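Long-range contact in pilin (Streptococcus pyogenes serotype M1, PDB 3GLD), which forms, as stacked, covalently joined subunits, the backbone of the pilus, which is required for adhesion to host cells, bacterial aggregation and biofilm formation: residues 179-184 and 243-248. The protein carries 2 engineered substitutions. Numbering follows the deposited sequence.
Sequences FNFGLT and VTEDDY
Glu245 and Phe181 form a non-hydrogen-bonded antiparallel pair, and their side chains run side by side on one face of the sheet. Glu245 CG, anti to the backbone N (chi1 -179°), lies over one face of the Phe181 ring, offset toward its rim. This CH-pi contact puts Glu245 CG 4.1 Å from the Phe181 ring centroid. The chain stays extended beyond CG, and the carboxylate plane stands nearly perpendicular to the ring, with Glu245 OE1 3.3 Å from Phe181 CZ. Glu245 OE2 reaches Phe179 CD1 at 3.7 Å. Next to this pair, Gly182 and Thr244 exchange two backbone hydrogen bonds, both nearly along the C=O axes; Gly182 N to Thr244 O is 2.8 Å. Leu183 CD1 touches Val243 CG2 on the same face as Glu245. These are the two inner strands of a four-stranded antiparallel sheet, ordered 220-224, 179-185, 240-245, 277-278, in the C-terminal domain of the pilin. Glu245 is the residue that autocatalyses formation of the isopeptide cross-link between Lys166 and Asn290. Its OE1 is hydrogen-bonded to Lys166 NZ, the amide nitrogen of that isopeptide, and the Phe179 ring packs against the Lys166 side chain. Burial among Phe179, Phe181 and Phe288 would tend to raise the pKa of the carboxyl group. Where strand 240-245 ends, Asp246 N still bonds to Asn180 O, from above the carbonyl plane. Asn180 ND2 donates to Asp246 OD2 at 3.1 Å, in its own amide plane but from above the carboxylate plane. Tyr248 turns back toward strand 179-185 and accepts a bond from Asn180 N at its OH (2.8 Å). Its ring receives the edge of Phe179 on one face, a T-shaped pair with planes at 75°; Phe179 CD1 lies over the Tyr248 ring, toward its rim near Tyr248 CD2.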
ATOM      1  N   PHE A 179      10.837  27.599 -19.149  1.00 27.08           N
ATOM      2  CA  PHE A 179      10.471  26.600 -20.136  1.00 26.39           C
ATOM      3  C   PHE A 179       9.170  25.957 -19.674  1.00 27.35           C
ATOM      4  O   PHE A 179       9.038  25.644 -18.491  1.00 27.20           O
ATOM      5  CB  PHE A 179      11.579  25.564 -20.274  1.00 26.59           C
ATOM      6  CG  PHE A 179      12.871  26.118 -20.824  1.00 25.34           C
ATOM      7  CD1 PHE A 179      13.219  25.881 -22.142  1.00 22.85           C
ATOM      8  CD2 PHE A 179      13.747  26.848 -20.008  1.00 24.52           C
ATOM      9  CE1 PHE A 179      14.404  26.380 -22.671  1.00 25.19           C
ATOM     10  CE2 PHE A 179      14.925  27.362 -20.535  1.00 27.35           C
ATOM     11  CZ  PHE A 179      15.256  27.132 -21.867  1.00 23.94           C
ATOM     12  N   ASN A 180       8.221  25.767 -20.599  1.00 27.70           N
ATOM     13  CA  ASN A 180       6.921  25.161 -20.298  1.00 28.34           C
ATOM     14  C   ASN A 180       6.960  23.630 -20.302  1.00 28.01           C
ATOM     15  O   ASN A 180       7.589  23.021 -21.164  1.00 28.14           O
ATOM     16  CB  ASN A 180       5.863  25.595 -21.306  1.00 28.37           C
ATOM     17  CG  ASN A 180       5.432  27.042 -21.144  1.00 31.12           C
ATOM     18  OD1 ASN A 180       5.513  27.630 -20.063  1.00 34.00           O
ATOM     19  ND2 ASN A 180       4.957  27.624 -22.237  1.00 32.38           N
ATOM     20  N   PHE A 181       6.229  23.019 -19.375  1.00 27.54           N
ATOM     21  CA  PHE A 181       6.192  21.558 -19.288  1.00 26.80           C
ATOM     22  C   PHE A 181       4.759  21.074 -19.038  1.00 26.53           C
ATOM     23  O   PHE A 181       3.934  21.807 -18.478  1.00 26.02           O
ATOM     24  CB  PHE A 181       7.054  21.076 -18.121  1.00 26.29           C
ATOM     25  CG  PHE A 181       8.550  21.282 -18.293  1.00 25.87           C
ATOM     26  CD1 PHE A 181       9.348  20.274 -18.835  1.00 26.54           C
ATOM     27  CD2 PHE A 181       9.171  22.439 -17.814  1.00 24.09           C
ATOM     28  CE1 PHE A 181      10.736  20.442 -18.974  1.00 27.27           C
ATOM     29  CE2 PHE A 181      10.561  22.628 -17.947  1.00 23.90           C
ATOM     30  CZ  PHE A 181      11.348  21.620 -18.519  1.00 25.08           C
ATOM     31  N   GLY A 182       4.485  19.831 -19.443  1.00 26.17           N
ATOM     32  CA  GLY A 182       3.261  19.123 -19.065  1.00 25.63           C
ATOM     33  C   GLY A 182       3.614  17.769 -18.445  1.00 25.33           C
ATOM     34  O   GLY A 182       4.558  17.110 -18.889  1.00 24.30           O
ATOM     35  N   LEU A 183       2.889  17.390 -17.390  1.00 25.09           N
ATOM     36  CA  LEU A 183       3.019  16.076 -16.775  1.00 25.17           C
ATOM     37  C   LEU A 183       1.630  15.452 -16.765  1.00 25.58           C
ATOM     38  O   LEU A 183       0.670  16.075 -16.297  1.00 25.80           O
ATOM     39  CB  LEU A 183       3.545  16.165 -15.329  1.00 25.24           C
ATOM     40  CG  LEU A 183       3.284  14.976 -14.369  1.00 25.39           C
ATOM     41  CD1 LEU A 183       4.262  13.832 -14.660  1.00 24.06           C
ATOM     42  CD2 LEU A 183       3.462  15.453 -12.945  1.00 24.86           C
ATOM     43  N   THR A 184       1.535  14.233 -17.279  1.00 25.87           N
ATOM     44  CA  THR A 184       0.296  13.455 -17.201  1.00 26.45           C
ATOM     45  C   THR A 184       0.580  12.111 -16.548  1.00 26.41           C
ATOM     46  O   THR A 184       1.415  11.347 -17.023  1.00 25.58           O
ATOM     47  CB  THR A 184      -0.314  13.234 -18.582  1.00 26.85           C
ATOM     48  OG1 THR A 184      -0.377  14.485 -19.264  1.00 27.91           O
ATOM     49  CG2 THR A 184      -1.724  12.634 -18.471  1.00 27.42           C
ATOM     50  N   VAL A 243       6.287  12.942 -19.274  1.00 28.18           N
ATOM     51  CA  VAL A 243       6.673  14.336 -19.081  1.00 28.15           C
ATOM     52  C   VAL A 243       7.147  14.922 -20.405  1.00 28.70           C
ATOM     53  O   VAL A 243       7.989  14.333 -21.081  1.00 28.36           O
ATOM     54  CB  VAL A 243       7.828  14.505 -18.073  1.00 28.25           C
ATOM     55  CG1 VAL A 243       8.024  15.988 -17.737  1.00 27.46           C
ATOM     56  CG2 VAL A 243       7.577  13.675 -16.799  1.00 27.67           C
ATOM     57  N   THR A 244       6.613  16.085 -20.775  1.00 29.08           N
ATOM     58  CA  THR A 244       7.043  16.734 -22.003  1.00 30.07           C
ATOM     59  C   THR A 244       7.283  18.225 -21.777  1.00 29.93           C
ATOM     60  O   THR A 244       6.511  18.897 -21.087  1.00 30.53           O
ATOM     61  CB  THR A 244       5.994  16.607 -23.116  1.00 30.12           C
ATOM     62  OG1 THR A 244       4.935  17.523 -22.852  1.00 33.41           O
ATOM     63  CG2 THR A 244       5.425  15.224 -23.215  1.00 28.41           C
ATOM     64  N   GLU A 245       8.344  18.738 -22.377  1.00 30.49           N
ATOM     65  CA  GLU A 245       8.582  20.178 -22.458  1.00 30.18           C
ATOM     66  C   GLU A 245       8.026  20.707 -23.789  1.00 30.79           C
ATOM     67  O   GLU A 245       8.047  19.986 -24.780  1.00 30.81           O
ATOM     68  CB  GLU A 245      10.084  20.400 -22.399  1.00 30.02           C
ATOM     69  CG  GLU A 245      10.554  21.847 -22.453  1.00 28.86           C
ATOM     70  CD  GLU A 245      12.074  21.957 -22.451  1.00 28.60           C
ATOM     71  OE1 GLU A 245      12.728  21.524 -21.485  1.00 30.13           O
ATOM     72  OE2 GLU A 245      12.625  22.496 -23.420  1.00 31.66           O
ATOM     73  N   ASP A 246       7.557  21.957 -23.826  1.00 31.48           N
ATOM     74  CA  ASP A 246       7.247  22.623 -25.114  1.00 32.18           C
ATOM     75  C   ASP A 246       8.451  22.581 -26.069  1.00 32.42           C
ATOM     76  O   ASP A 246       9.582  22.352 -25.659  1.00 32.05           O
ATOM     77  CB  ASP A 246       6.834  24.098 -24.912  1.00 32.15           C
ATOM     78  CG  ASP A 246       5.376  24.254 -24.522  1.00 33.45           C
ATOM     79  OD1 ASP A 246       4.718  23.223 -24.268  1.00 32.44           O
ATOM     80  OD2 ASP A 246       4.896  25.406 -24.470  1.00 32.51           O
ATOM     81  N   ASP A 247       8.187  22.817 -27.345  1.00 32.83           N
ATOM     82  CA  ASP A 247       9.212  22.812 -28.372  1.00 32.74           C
ATOM     83  C   ASP A 247       9.830  24.208 -28.456  1.00 32.46           C
ATOM     84  O   ASP A 247       9.124  25.215 -28.629  1.00 32.09           O
ATOM     85  CB  ASP A 247       8.586  22.395 -29.703  1.00 33.45           C
ATOM     86  CG  ASP A 247       9.611  22.146 -30.797  1.00 35.05           C
ATOM     87  OD1 ASP A 247      10.765  22.621 -30.688  1.00 35.38           O
ATOM     88  OD2 ASP A 247       9.239  21.479 -31.791  1.00 38.09           O
ATOM     89  N   TYR A 248      11.148  24.269 -28.316  1.00 32.33           N
ATOM     90  CA  TYR A 248      11.848  25.554 -28.352  1.00 32.40           C
ATOM     91  C   TYR A 248      12.864  25.692 -29.476  1.00 32.89           C
ATOM     92  O   TYR A 248      13.735  26.572 -29.418  1.00 32.43           O
ATOM     93  CB  TYR A 248      12.487  25.867 -26.991  1.00 31.93           C
ATOM     94  CG  TYR A 248      11.453  26.181 -25.935  1.00 31.52           C
ATOM     95  CD1 TYR A 248      10.870  27.442 -25.868  1.00 30.06           C
ATOM     96  CD2 TYR A 248      11.054  25.217 -25.010  1.00 30.64           C
ATOM     97  CE1 TYR A 248       9.901  27.747 -24.910  1.00 29.91           C
ATOM     98  CE2 TYR A 248      10.086  25.508 -24.042  1.00 29.89           C
ATOM     99  CZ  TYR A 248       9.520  26.773 -23.994  1.00 29.90           C
ATOM    100  OH  TYR A 248       8.573  27.099 -23.051  1.00 28.34           O
TER